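PDB 6IDP: MATE family efflux transporter from Vibrio cholerae, which probably expels drugs and other toxic compounds across the bacterial membrane, using conformational changes that depend on protons. Local coordinates for residues Q4-S9 against I306-R311; K88-L93 against S227-A232; T255-S260 against E408-G413; L335-T340 against E344-L349. One frame throughout, in Å; residues are numbered along the deposited sequence.

All four contacts join helices of one almost wholly helical chain and lie 23 to 27 Å from its centre. Contacts 2 and 3 use helix 226-259 near its start and its end, with centres about 45 Å apart on opposite sides of the chain's centre. Contact 1 ties the first helix to helix 303-330, and contact 2 is nested within the loop it closes; contacts 1 and 3 interleave along the chain. Contact 4 lies within the loop closed by contact 3, about 17 Å away between centres, and touches it where F411 CE2 packs 3.5 Å from I348 O. The set thus samples both ends of a membrane transporter's helical bundle.

Contact 1: Q4-S9 against I306-R311; sequences QTSTSS and IRQLVR. With OLC ((2R)-2,3-dihydroxypropyl (9Z)-octadec-9-enoate), chain H.
The start of the first helix, 5-39, stands beside helix 303-330 at the surface of the MATE helical bundle, where S6 and T7 face the amide of Q308. CG of Q308 lies anti to its carbonyl carbon (chi1 -66°), and the extended chain beyond it carries the amide out to the neighbouring helix. S6 OG comes 3.8 Å from Q308 OE1, while T7 OG1 is 4.2 Å from Q308 NE2; both distances are those of polar neighbours rather than of hydrogen bonds. One turn further along the first helix, L10 packs on Q308, and L14 reaches L309, so the apolar packing starts just past this polar end. R307 deals with lipid instead. Its chain bends at chi2 and chi3, laying the guanidinium against the acyl chain of a bound monoolein: C13 sits 3.4 Å above the plane, over its centre, and C8 lies at an edge in the plane. R307 NH2 is 3.3 Å from lipid C6. Hydroxyls and an amide meeting without a bond make the protein contact a loose one, burying only 79 Å², whereas the charged R307 offers a flat face that an alkyl chain can cover.

Contact 2: K88-L93 against S227-A232; sequences KQLGGL and SQSLTA
L90 is the first residue of 88-93 to reach helix 226-259; the segments cross at -77° with their axes 11.3 Å apart. CG of L90 lies beside the backbone N (chi1 -76°), and from there CD2 comes 3.7 Å from S229 CB and equally near S229 OG. The same leucine packs on V74 and I75 of helix 54-80, which places it among three helices. One turn on, L93 points toward the other helix with CG anti to the backbone N. L93 CD2 rests 3.6 Å from S229 CB and 4.1 Å from L230 CD2, the two leucine side chains crossing at about a right angle. S229 CB thus rests against two leucine methyls, L90 CD2 and L93 CD2, both on the side of the other helix. Within 227-232, T231 OG1 donates to S227 O at 2.7 Å, and T231 N reaches that oxygen from the opposite face of the carbonyl plane. The contact is one of van der Waals packing, mostly between carbons: a buried serine offers its methylene to the leucines and its hydroxyl is satisfied by N225 O, just before the helix begins, while T231 OG1 bonds within the helix.

Contact 3: T255-S260 against E408-G413; sequences TKLLAS and EGLFIG. With OLC ((2R)-2,3-dihydroxypropyl (9Z)-octadec-9-enoate), chain L.
L410 bridges two helices of the MATE bundle, packing from the long helix 379-435 onto L257 and L258 near the end of helix 226-259. From the backbone its CB points toward segment 255-260, and with chi1 at -172° CG continues outward, anti to the backbone N. CG then splits into two methyls. CD1 does most of the touching, lying 4.3 Å from L257 CD1 and 4.5 Å from L258 CD2, so that this one carbon sits against the tips of two successive leucines. The other methyl, L410 CD2, also approaches L258 CD2, at 4.5 Å. These are relaxed apolar distances, and the two segments bury a modest 112 Å² between them. Around them W269 of helix 263-279 packs on both L258 and L410, while W399 lies against L257, completing a hydrophobic cluster of large side chains. Segment 408-413 also carries a monoolein chain: I412 CG2 lies 3.7 Å from lipid C16, and lipid C12 lies 3.9 Å from G413 CA. In segment 255-260, S260 folds its hydroxyl back on the preceding turn: OG donates to L257 O at 2.6 Å, with a C=O...donor angle of 143° and a tilt of 31° from the carbonyl plane.

Contact 4: L335-T340 against E344-L349; sequences LAELMT and EVSQIL
The carboxylate of E337 is the flat side-chain group that takes part here, and water links it to S346: one water donates weakly to E337 OE2 and, at 2.8 Å, to S346 OG. A second water donates to T340 O and to the same hydroxyl at 3.1 Å, so S346 OG accepts from two waters while its bond to T343 O ties it to the start of its own helix. The flat peptide carbonyl of S346 is met by a methyl, A336 CB lying 3.4 Å from S346 O. Away from these waters the contact is apolar. T340 turns OG1 anti to its backbone N (chi1 180°), where it bonds E342 N in an ST turn; this leaves CG2 facing the other helix, 3.7 Å from S346 CB and 4.0 Å from V345 CG1. L349 packs nearby: its CG is 4.0 Å from A336 CB, and its CD2 lies 3.8 Å from M339 SD, the two side chains crossing at about a right angle. Together these contacts bury 293 Å² and close a helical hairpin of helices 332-339 and 343-355 with a short connection, whose segments 335-339 and 344-349 run roughly antiparallel, at 143°. L271 of helix 263-279 packs on M339 and T340, and I348 faces I407 and F411 of helix 379-435, seating the hairpin against both helices.

Contact 1: Q4-S9 against I306-R311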
loop_
_atom_site.group_PDB
_atom_site.type_symbol
_atom_site.label_atom_id
_atom_site.label_comp_id
_atom_site.label_asym_id
_atom_site.label_seq_id
_atom_site.Cartn_x
_atom_site.Cartn_y
_atom_site.Cartn_z
ATOM N N GLN A 4 14.797 5.502 -30.181
ATOM C CA GLN A 4 13.392 5.523 -29.786
ATOM C C GLN A 4 12.874 4.111 -29.544
ATOM O O GLN A 4 11.781 3.922 -29.010
ATOM C CB GLN A 4 12.544 6.219 -30.852
ATOM N N THR A 5 13.664 3.125 -29.950
ATOM C CA THR A 5 13.327 1.732 -29.700
ATOM C C THR A 5 13.641 1.373 -28.250
ATOM O O THR A 5 13.109 0.403 -27.715
ATOM C CB THR A 5 14.084 0.788 -30.659
ATOM O OG1 THR A 5 13.965 -0.564 -30.200
ATOM C CG2 THR A 5 15.552 1.171 -30.731
ATOM N N SER A 6 14.501 2.170 -27.621
ATOM C CA SER A 6 14.837 1.981 -26.214
ATOM C C SER A 6 13.698 2.476 -25.331
ATOM O O SER A 6 13.343 1.837 -24.343
ATOM C CB SER A 6 16.139 2.706 -25.861
ATOM O OG SER A 6 15.962 4.112 -25.868
ATOM N N THR A 7 13.132 3.623 -25.699
ATOM C CA THR A 7 11.967 4.168 -25.011
ATOM C C THR A 7 10.778 3.229 -25.176
ATOM O O THR A 7 10.038 2.966 -24.226
ATOM C CB THR A 7 11.598 5.571 -25.545
ATOM O OG1 THR A 7 12.655 6.490 -25.245
ATOM C CG2 THR A 7 10.307 6.070 -24.913
ATOM N N SER A 8 10.610 2.714 -26.389
ATOM C CA SER A 8 9.557 1.750 -26.676
ATOM C C SER A 8 9.770 0.461 -25.891
ATOM O O SER A 8 8.815 -0.159 -25.424
ATOM C CB SER A 8 9.499 1.455 -28.177
ATOM O OG SER A 8 8.600 0.396 -28.454
ATOM N N SER A 9 11.029 0.063 -25.747
ATOM C CA SER A 9 11.368 -1.154 -25.021
ATOM C C SER A 9 11.155 -0.987 -23.520
ATOM O O SER A 9 10.679 -1.901 -22.852
ATOM C CB SER A 9 12.816 -1.562 -25.301
ATOM O OG SER A 9 13.189 -2.672 -24.508
ATOM N N ILE A 306 17.143 4.988 -16.289
ATOM C CA ILE A 306 16.391 5.369 -15.100
ATOM C C ILE A 306 15.571 6.627 -15.381
ATOM O O ILE A 306 14.358 6.647 -15.174
ATOM C CB ILE A 306 17.307 5.615 -13.880
ATOM C CG1 ILE A 306 17.869 4.296 -13.353
ATOM C CG2 ILE A 306 16.542 6.327 -12.773
ATOM C CD1 ILE A 306 18.804 4.453 -12.165
ATOM N N ARG A 307 16.239 7.668 -15.871
ATOM C CA ARG A 307 15.571 8.927 -16.174
ATOM C C ARG A 307 14.474 8.738 -17.221
ATOM O O ARG A 307 13.374 9.275 -17.074
ATOM C CB ARG A 307 16.588 9.971 -16.641
ATOM C CG ARG A 307 17.523 10.434 -15.537
ATOM C CD ARG A 307 17.528 11.945 -15.422
ATOM N NE ARG A 307 18.384 12.558 -16.426
ATOM C CZ ARG A 307 18.261 13.811 -16.850
ATOM N NH1 ARG A 307 17.304 14.588 -16.364
ATOM N NH2 ARG A 307 19.093 14.284 -17.766
ATOM N N GLN A 308 14.765 7.960 -18.258
ATOM C CA GLN A 308 13.782 7.680 -19.302
ATOM C C GLN A 308 12.555 6.932 -18.758
ATOM O O GLN A 308 11.420 7.327 -19.015
ATOM C CB GLN A 308 14.427 6.883 -20.444
ATOM C CG GLN A 308 15.485 7.669 -21.211
ATOM C CD GLN A 308 16.037 6.924 -22.416
ATOM O OE1 GLN A 308 16.208 5.703 -22.389
ATOM N NE2 GLN A 308 16.326 7.662 -23.479
ATOM N N LEU A 309 12.789 5.865 -18.001
ATOM C CA LEU A 309 11.701 5.041 -17.473
ATOM C C LEU A 309 10.788 5.818 -16.523
ATOM O O LEU A 309 9.569 5.630 -16.527
ATOM C CB LEU A 309 12.263 3.809 -16.759
ATOM C CG LEU A 309 11.253 2.819 -16.176
ATOM C CD1 LEU A 309 10.332 2.271 -17.259
ATOM C CD2 LEU A 309 11.972 1.687 -15.456
ATOM N N VAL A 310 11.378 6.690 -15.709
ATOM C CA VAL A 310 10.602 7.493 -14.774
ATOM C C VAL A 310 9.707 8.480 -15.522
ATOM O O VAL A 310 8.537 8.659 -15.175
ATOM C CB VAL A 310 11.516 8.249 -13.784
ATOM C CG1 VAL A 310 10.729 9.305 -13.012
ATOM C CG2 VAL A 310 12.173 7.270 -12.822
ATOM N N ARG A 311 10.254 9.107 -16.558
ATOM C CA ARG A 311 9.480 10.044 -17.362
ATOM C C ARG A 311 8.360 9.325 -18.111
ATOM O O ARG A 311 7.257 9.854 -18.237
ATOM C CB ARG A 311 10.390 10.795 -18.337
ATOM C CG ARG A 311 11.197 11.901 -17.673
ATOM C CD ARG A 311 12.221 12.509 -18.615
ATOM N NE ARG A 311 12.854 13.689 -18.031
ATOM C CZ ARG A 311 12.496 14.940 -18.302
ATOM N NH1 ARG A 311 11.513 15.180 -19.158
ATOM N NH2 ARG A 311 13.125 15.952 -17.721
HETATM C C18 OLC H . 17.587 18.425 -13.537
HETATM C C10 OLC H . 22.083 11.604 -16.272
HETATM C C9 OLC H . 21.706 10.944 -17.390
HETATM C C17 OLC H . 17.621 17.111 -12.784
HETATM C C11 OLC H . 21.924 13.105 -16.159
HETATM C C8 OLC H . 21.107 11.674 -18.573
HETATM C C16 OLC H . 18.514 16.109 -13.494
HETATM C C12 OLC H . 21.910 13.528 -14.704
HETATM C C7 OLC H . 19.993 10.844 -19.176
HETATM C C15 OLC H . 19.959 16.309 -13.081
HETATM C C13 OLC H . 20.661 14.344 -14.437
HETATM C C6 OLC H . 19.002 11.746 -19.885
HETATM C C14 OLC H . 20.708 14.987 -13.065
HETATM C C5 OLC H . 17.646 11.075 -19.940
HETATM C C4 OLC H . 16.565 12.112 -20.157
#

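Contact 2: K88-L93 against S227-A232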
loop_
_atom_site.group_PDB
_atom_site.type_symbol
_atom_site.label_atom_id
_atom_site.label_comp_id
_atom_site.label_asym_id
_atom_site.label_seq_id
_atom_site.Cartn_x
_atom_site.Cartn_y
_atom_site.Cartn_z
ATOM N N LYS A 88 21.092 -12.928 -2.699
ATOM C CA LYS A 88 20.257 -14.039 -2.245
ATOM C C LYS A 88 20.458 -14.329 -0.758
ATOM O O LYS A 88 19.589 -14.912 -0.117
ATOM C CB LYS A 88 20.518 -15.295 -3.081
ATOM C CG LYS A 88 21.864 -15.945 -2.874
ATOM C CD LYS A 88 21.927 -17.248 -3.651
ATOM C CE LYS A 88 23.241 -17.966 -3.428
ATOM N NZ LYS A 88 23.262 -19.300 -4.095
ATOM N N GLN A 89 21.600 -13.921 -0.214
ATOM C CA GLN A 89 21.798 -13.964 1.231
ATOM C C GLN A 89 20.878 -12.952 1.902
ATOM O O GLN A 89 20.312 -13.215 2.960
ATOM C CB GLN A 89 23.254 -13.678 1.602
ATOM C CG GLN A 89 24.228 -14.792 1.270
ATOM C CD GLN A 89 25.668 -14.370 1.478
ATOM O OE1 GLN A 89 26.024 -13.213 1.260
ATOM N NE2 GLN A 89 26.504 -15.304 1.910
ATOM N N LEU A 90 20.741 -11.788 1.278
ATOM C CA LEU A 90 19.837 -10.754 1.764
ATOM C C LEU A 90 18.398 -11.247 1.749
ATOM O O LEU A 90 17.614 -10.923 2.639
ATOM C CB LEU A 90 19.953 -9.482 0.920
ATOM C CG LEU A 90 21.174 -8.589 1.130
ATOM C CD1 LEU A 90 21.120 -7.409 0.173
ATOM C CD2 LEU A 90 21.250 -8.111 2.571
ATOM N N GLY A 91 18.060 -12.029 0.726
ATOM C CA GLY A 91 16.726 -12.586 0.595
ATOM C C GLY A 91 16.391 -13.467 1.780
ATOM O O GLY A 91 15.293 -13.389 2.334
ATOM N N GLY A 92 17.348 -14.305 2.169
ATOM C CA GLY A 92 17.199 -15.130 3.351
ATOM C C GLY A 92 17.113 -14.299 4.620
ATOM O O GLY A 92 16.317 -14.601 5.510
ATOM N N LEU A 93 17.925 -13.247 4.701
ATOM C CA LEU A 93 17.957 -12.393 5.887
ATOM C C LEU A 93 16.624 -11.676 6.102
ATOM O O LEU A 93 16.158 -11.550 7.235
ATOM C CB LEU A 93 19.090 -11.368 5.786
ATOM C CG LEU A 93 19.220 -10.403 6.970
ATOM C CD1 LEU A 93 19.565 -11.152 8.252
ATOM C CD2 LEU A 93 20.241 -9.311 6.691
ATOM N N SER A 227 25.569 -7.063 10.520
ATOM C CA SER A 227 25.420 -5.695 11.011
ATOM C C SER A 227 25.351 -4.691 9.859
ATOM O O SER A 227 24.599 -3.718 9.908
ATOM C CB SER A 227 26.575 -5.342 11.950
ATOM O OG SER A 227 26.403 -4.056 12.517
ATOM N N GLN A 228 26.134 -4.951 8.817
ATOM C CA GLN A 228 26.184 -4.090 7.643
ATOM C C GLN A 228 24.898 -4.194 6.828
ATOM O O GLN A 228 24.361 -3.190 6.364
ATOM C CB GLN A 228 27.386 -4.461 6.779
ATOM C CG GLN A 228 28.061 -3.302 6.079
ATOM C CD GLN A 228 29.474 -3.645 5.654
ATOM O OE1 GLN A 228 30.404 -3.599 6.460
ATOM N NE2 GLN A 228 29.641 -4.004 4.387
ATOM N N SER A 229 24.413 -5.420 6.657
ATOM C CA SER A 229 23.197 -5.664 5.894
ATOM C C SER A 229 21.985 -5.069 6.599
ATOM O O SER A 229 21.100 -4.504 5.957
ATOM C CB SER A 229 22.992 -7.163 5.674
ATOM O OG SER A 229 24.072 -7.726 4.952
ATOM N N LEU A 230 21.955 -5.201 7.921
ATOM C CA LEU A 230 20.868 -4.653 8.721
ATOM C C LEU A 230 20.853 -3.132 8.657
ATOM O O LEU A 230 19.792 -2.509 8.685
ATOM C CB LEU A 230 20.982 -5.123 10.171
ATOM C CG LEU A 230 20.604 -6.585 10.411
ATOM C CD1 LEU A 230 20.696 -6.941 11.890
ATOM C CD2 LEU A 230 19.208 -6.868 9.872
ATOM N N THR A 231 22.037 -2.541 8.561
ATOM C CA THR A 231 22.165 -1.097 8.422
ATOM C C THR A 231 21.639 -0.635 7.066
ATOM O O THR A 231 20.946 0.379 6.970
ATOM C CB THR A 231 23.629 -0.646 8.590
ATOM O OG1 THR A 231 24.099 -1.033 9.885
ATOM C CG2 THR A 231 23.751 0.861 8.439
ATOM N N ALA A 232 21.966 -1.388 6.022
ATOM C CA ALA A 232 21.506 -1.066 4.676
ATOM C C ALA A 232 19.986 -1.171 4.583
ATOM O O ALA A 232 19.327 -0.280 4.049
ATOM C CB ALA A 232 22.170 -1.979 3.654
#

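Contact 3: T255-S260 against E408-G413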
loop_
_atom_site.group_PDB
_atom_site.type_symbol
_atom_site.label_atom_id
_atom_site.label_comp_id
_atom_site.label_asym_id
_atom_site.label_seq_id
_atom_site.Cartn_x
_atom_site.Cartn_y
_atom_site.Cartn_z
ATOM N N THR A 255 -11.178 13.700 9.833
ATOM C CA THR A 255 -12.412 13.274 10.492
ATOM C C THR A 255 -13.066 14.424 11.247
ATOM O O THR A 255 -14.268 14.658 11.115
ATOM C CB THR A 255 -12.168 12.111 11.478
ATOM O OG1 THR A 255 -10.925 12.310 12.164
ATOM C CG2 THR A 255 -12.131 10.780 10.742
ATOM N N LYS A 256 -12.269 15.139 12.035
ATOM C CA LYS A 256 -12.775 16.251 12.831
ATOM C C LYS A 256 -13.345 17.348 11.938
ATOM O O LYS A 256 -14.368 17.952 12.260
ATOM C CB LYS A 256 -11.672 16.817 13.728
ATOM C CG LYS A 256 -11.148 15.831 14.759
ATOM C CD LYS A 256 -10.410 16.543 15.882
ATOM C CE LYS A 256 -10.042 15.576 17.000
ATOM N NZ LYS A 256 -9.596 16.288 18.233
ATOM N N LEU A 257 -12.677 17.595 10.815
ATOM C CA LEU A 257 -13.139 18.575 9.840
ATOM C C LEU A 257 -14.478 18.183 9.229
ATOM O O LEU A 257 -15.402 18.993 9.157
ATOM C CB LEU A 257 -12.107 18.752 8.725
ATOM C CG LEU A 257 -11.002 19.784 8.931
ATOM C CD1 LEU A 257 -10.182 19.930 7.658
ATOM C CD2 LEU A 257 -11.603 21.115 9.345
ATOM N N LEU A 258 -14.571 16.934 8.787
ATOM C CA LEU A 258 -15.742 16.454 8.061
ATOM C C LEU A 258 -16.973 16.288 8.937
ATOM O O LEU A 258 -18.092 16.565 8.502
ATOM C CB LEU A 258 -15.426 15.123 7.390
ATOM C CG LEU A 258 -14.604 15.225 6.113
ATOM C CD1 LEU A 258 -13.949 13.897 5.837
ATOM C CD2 LEU A 258 -15.502 15.636 4.961
ATOM N N ALA A 259 -16.764 15.825 10.165
ATOM C CA ALA A 259 -17.862 15.552 11.083
ATOM C C ALA A 259 -18.693 16.802 11.351
ATOM O O ALA A 259 -19.883 16.711 11.645
ATOM C CB ALA A 259 -17.329 14.979 12.390
ATOM N N SER A 260 -18.063 17.967 11.237
ATOM C CA SER A 260 -18.739 19.228 11.525
ATOM C C SER A 260 -19.703 19.628 10.413
ATOM O O SER A 260 -20.453 20.592 10.552
ATOM C CB SER A 260 -17.716 20.343 11.760
ATOM O OG SER A 260 -16.916 20.560 10.610
ATOM N N GLU A 408 -17.844 22.189 0.046
ATOM C CA GLU A 408 -17.442 22.421 -1.334
ATOM C C GLU A 408 -16.042 23.025 -1.396
ATOM O O GLU A 408 -15.267 22.718 -2.299
ATOM C CB GLU A 408 -18.448 23.328 -2.053
ATOM C CG GLU A 408 -18.794 24.614 -1.326
ATOM C CD GLU A 408 -20.022 24.482 -0.442
ATOM O OE1 GLU A 408 -20.373 23.344 -0.061
ATOM O OE2 GLU A 408 -20.639 25.519 -0.132
ATOM N N GLY A 409 -15.725 23.879 -0.428
ATOM C CA GLY A 409 -14.409 24.484 -0.354
ATOM C C GLY A 409 -13.359 23.464 0.031
ATOM O O GLY A 409 -12.209 23.547 -0.400
ATOM N N LEU A 410 -13.761 22.494 0.844
ATOM C CA LEU A 410 -12.866 21.425 1.261
ATOM C C LEU A 410 -12.448 20.577 0.058
ATOM O O LEU A 410 -11.287 20.174 -0.050
ATOM C CB LEU A 410 -13.531 20.564 2.339
ATOM C CG LEU A 410 -12.691 19.505 3.052
ATOM C CD1 LEU A 410 -13.113 19.384 4.509
ATOM C CD2 LEU A 410 -12.822 18.164 2.356
ATOM N N PHE A 411 -13.389 20.309 -0.844
ATOM C CA PHE A 411 -13.082 19.564 -2.062
ATOM C C PHE A 411 -12.091 20.338 -2.929
ATOM O O PHE A 411 -11.180 19.755 -3.512
ATOM C CB PHE A 411 -14.355 19.260 -2.858
ATOM C CG PHE A 411 -15.291 18.301 -2.173
ATOM C CD1 PHE A 411 -14.828 17.427 -1.204
ATOM C CD2 PHE A 411 -16.637 18.273 -2.506
ATOM C CE1 PHE A 411 -15.691 16.544 -0.574
ATOM C CE2 PHE A 411 -17.502 17.392 -1.883
ATOM C CZ PHE A 411 -17.030 16.528 -0.916
ATOM N N ILE A 412 -12.280 21.653 -3.009
ATOM C CA ILE A 412 -11.363 22.523 -3.737
ATOM C C ILE A 412 -9.972 22.480 -3.108
ATOM O O ILE A 412 -8.957 22.477 -3.812
ATOM C CB ILE A 412 -11.868 23.984 -3.770
ATOM C CG1 ILE A 412 -13.221 24.068 -4.473
ATOM C CG2 ILE A 412 -10.863 24.888 -4.469
ATOM C CD1 ILE A 412 -13.180 23.658 -5.929
ATOM N N GLY A 413 -9.936 22.443 -1.779
ATOM C CA GLY A 413 -8.685 22.335 -1.052
ATOM C C GLY A 413 -7.927 21.068 -1.402
ATOM O O GLY A 413 -6.712 21.100 -1.593
HETATM C C18 OLC L . -12.801 29.531 -4.144
HETATM C C10 OLC L . -6.436 27.651 -0.653
HETATM C C17 OLC L . -13.609 28.675 -3.194
HETATM C C11 OLC L . -7.034 26.339 -1.112
HETATM C C16 OLC L . -12.751 27.555 -2.642
HETATM C C12 OLC L . -8.474 26.233 -0.653
HETATM C C15 OLC L . -11.511 28.121 -1.981
HETATM C C13 OLC L . -9.277 27.403 -1.180
HETATM C C14 OLC L . -10.730 27.004 -1.318
#

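Contact 4: L335-T340 against E344-L349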
loop_
_atom_site.group_PDB
_atom_site.type_symbol
_atom_site.label_atom_id
_atom_site.label_comp_id
_atom_site.label_asym_id
_atom_site.label_seq_id
_atom_site.Cartn_x
_atom_site.Cartn_y
_atom_site.Cartn_z
ATOM N N LEU A 335 -23.101 8.134 -11.606
ATOM C CA LEU A 335 -22.165 7.373 -10.784
ATOM C C LEU A 335 -22.490 7.529 -9.300
ATOM O O LEU A 335 -22.619 6.538 -8.580
ATOM C CB LEU A 335 -20.721 7.800 -11.059
ATOM C CG LEU A 335 -20.064 7.136 -12.273
ATOM C CD1 LEU A 335 -18.732 7.796 -12.608
ATOM C CD2 LEU A 335 -19.879 5.644 -12.033
ATOM N N ALA A 336 -22.638 8.773 -8.854
ATOM C CA ALA A 336 -22.956 9.062 -7.458
ATOM C C ALA A 336 -24.259 8.395 -7.028
ATOM O O ALA A 336 -24.363 7.877 -5.918
ATOM C CB ALA A 336 -23.034 10.566 -7.233
ATOM N N GLU A 337 -25.245 8.397 -7.920
ATOM C CA GLU A 337 -26.550 7.818 -7.619
ATOM C C GLU A 337 -26.539 6.294 -7.673
ATOM O O GLU A 337 -27.460 5.644 -7.187
ATOM C CB GLU A 337 -27.604 8.378 -8.578
ATOM C CG GLU A 337 -27.798 9.876 -8.440
ATOM C CD GLU A 337 -28.862 10.424 -9.365
ATOM O OE1 GLU A 337 -29.246 9.717 -10.320
ATOM O OE2 GLU A 337 -29.317 11.564 -9.132
ATOM N N LEU A 338 -25.497 5.726 -8.267
ATOM C CA LEU A 338 -25.323 4.280 -8.261
ATOM C C LEU A 338 -24.621 3.834 -6.982
ATOM O O LEU A 338 -24.828 2.721 -6.500
ATOM C CB LEU A 338 -24.524 3.814 -9.482
ATOM C CG LEU A 338 -25.242 3.779 -10.832
ATOM C CD1 LEU A 338 -24.344 3.150 -11.885
ATOM C CD2 LEU A 338 -26.565 3.036 -10.735
ATOM N N MET A 339 -23.790 4.716 -6.436
ATOM C CA MET A 339 -22.997 4.387 -5.259
ATOM C C MET A 339 -23.804 4.497 -3.961
ATOM O O MET A 339 -23.439 3.902 -2.951
ATOM C CB MET A 339 -21.759 5.287 -5.192
ATOM C CG MET A 339 -20.754 5.047 -6.318
ATOM S SD MET A 339 -19.321 6.144 -6.256
ATOM C CE MET A 339 -18.468 5.529 -4.806
ATOM N N THR A 340 -24.897 5.253 -3.990
ATOM C CA THR A 340 -25.760 5.381 -2.815
ATOM C C THR A 340 -27.166 5.839 -3.184
ATOM O O THR A 340 -27.359 6.558 -4.166
ATOM C CB THR A 340 -25.171 6.363 -1.779
ATOM O OG1 THR A 340 -26.050 6.459 -0.652
ATOM C CG2 THR A 340 -24.979 7.744 -2.391
ATOM N N GLU A 344 -29.063 13.085 -0.197
ATOM C CA GLU A 344 -28.189 14.042 0.465
ATOM C C GLU A 344 -26.725 13.631 0.309
ATOM O O GLU A 344 -25.855 14.471 0.086
ATOM C CB GLU A 344 -28.550 14.168 1.944
ATOM C CG GLU A 344 -27.828 15.294 2.669
ATOM C CD GLU A 344 -28.168 15.353 4.148
ATOM O OE1 GLU A 344 -28.993 14.533 4.605
ATOM O OE2 GLU A 344 -27.606 16.215 4.855
ATOM N N VAL A 345 -26.462 12.332 0.417
ATOM C CA VAL A 345 -25.109 11.826 0.264
ATOM C C VAL A 345 -24.666 11.883 -1.196
ATOM O O VAL A 345 -23.547 12.299 -1.496
ATOM C CB VAL A 345 -24.980 10.379 0.780
ATOM C CG1 VAL A 345 -23.534 9.910 0.676
ATOM C CG2 VAL A 345 -25.469 10.283 2.216
ATOM N N SER A 346 -25.553 11.476 -2.100
ATOM C CA SER A 346 -25.219 11.417 -3.520
ATOM C C SER A 346 -24.997 12.805 -4.120
ATOM O O SER A 346 -24.219 12.959 -5.059
ATOM C CB SER A 346 -26.309 10.674 -4.300
ATOM O OG SER A 346 -27.527 11.397 -4.305
ATOM N N GLN A 347 -25.675 13.812 -3.579
ATOM C CA GLN A 347 -25.492 15.182 -4.049
ATOM C C GLN A 347 -24.099 15.709 -3.700
ATOM O O GLN A 347 -23.458 16.383 -4.507
ATOM C CB GLN A 347 -26.562 16.106 -3.466
ATOM C CG GLN A 347 -27.924 15.997 -4.140
ATOM C CD GLN A 347 -28.899 17.046 -3.640
ATOM O OE1 GLN A 347 -28.535 17.917 -2.850
ATOM N NE2 GLN A 347 -30.143 16.970 -4.099
ATOM N N ILE A 348 -23.638 15.399 -2.493
ATOM C CA ILE A 348 -22.317 15.826 -2.048
ATOM C C ILE A 348 -21.230 15.011 -2.745
ATOM O O ILE A 348 -20.173 15.536 -3.098
ATOM C CB ILE A 348 -22.172 15.695 -0.517
ATOM C CG1 ILE A 348 -23.214 16.570 0.186
ATOM C CG2 ILE A 348 -20.770 16.084 -0.073
ATOM C CD1 ILE A 348 -23.165 16.493 1.705
ATOM N N LEU A 349 -21.504 13.727 -2.956
ATOM C CA LEU A 349 -20.584 12.854 -3.674
ATOM C C LEU A 349 -20.452 13.283 -5.135
ATOM O O LEU A 349 -19.363 13.230 -5.707
ATOM C CB LEU A 349 -21.046 11.397 -3.580
ATOM C CG LEU A 349 -20.233 10.352 -4.346
ATOM C CD1 LEU A 349 -18.773 10.343 -3.895
ATOM C CD2 LEU A 349 -20.862 8.974 -4.185
HETATM O O HOH W 1 -28.033 13.113 -6.426
HETATM O O HOH W 2 -29.207 8.875 -4.891
#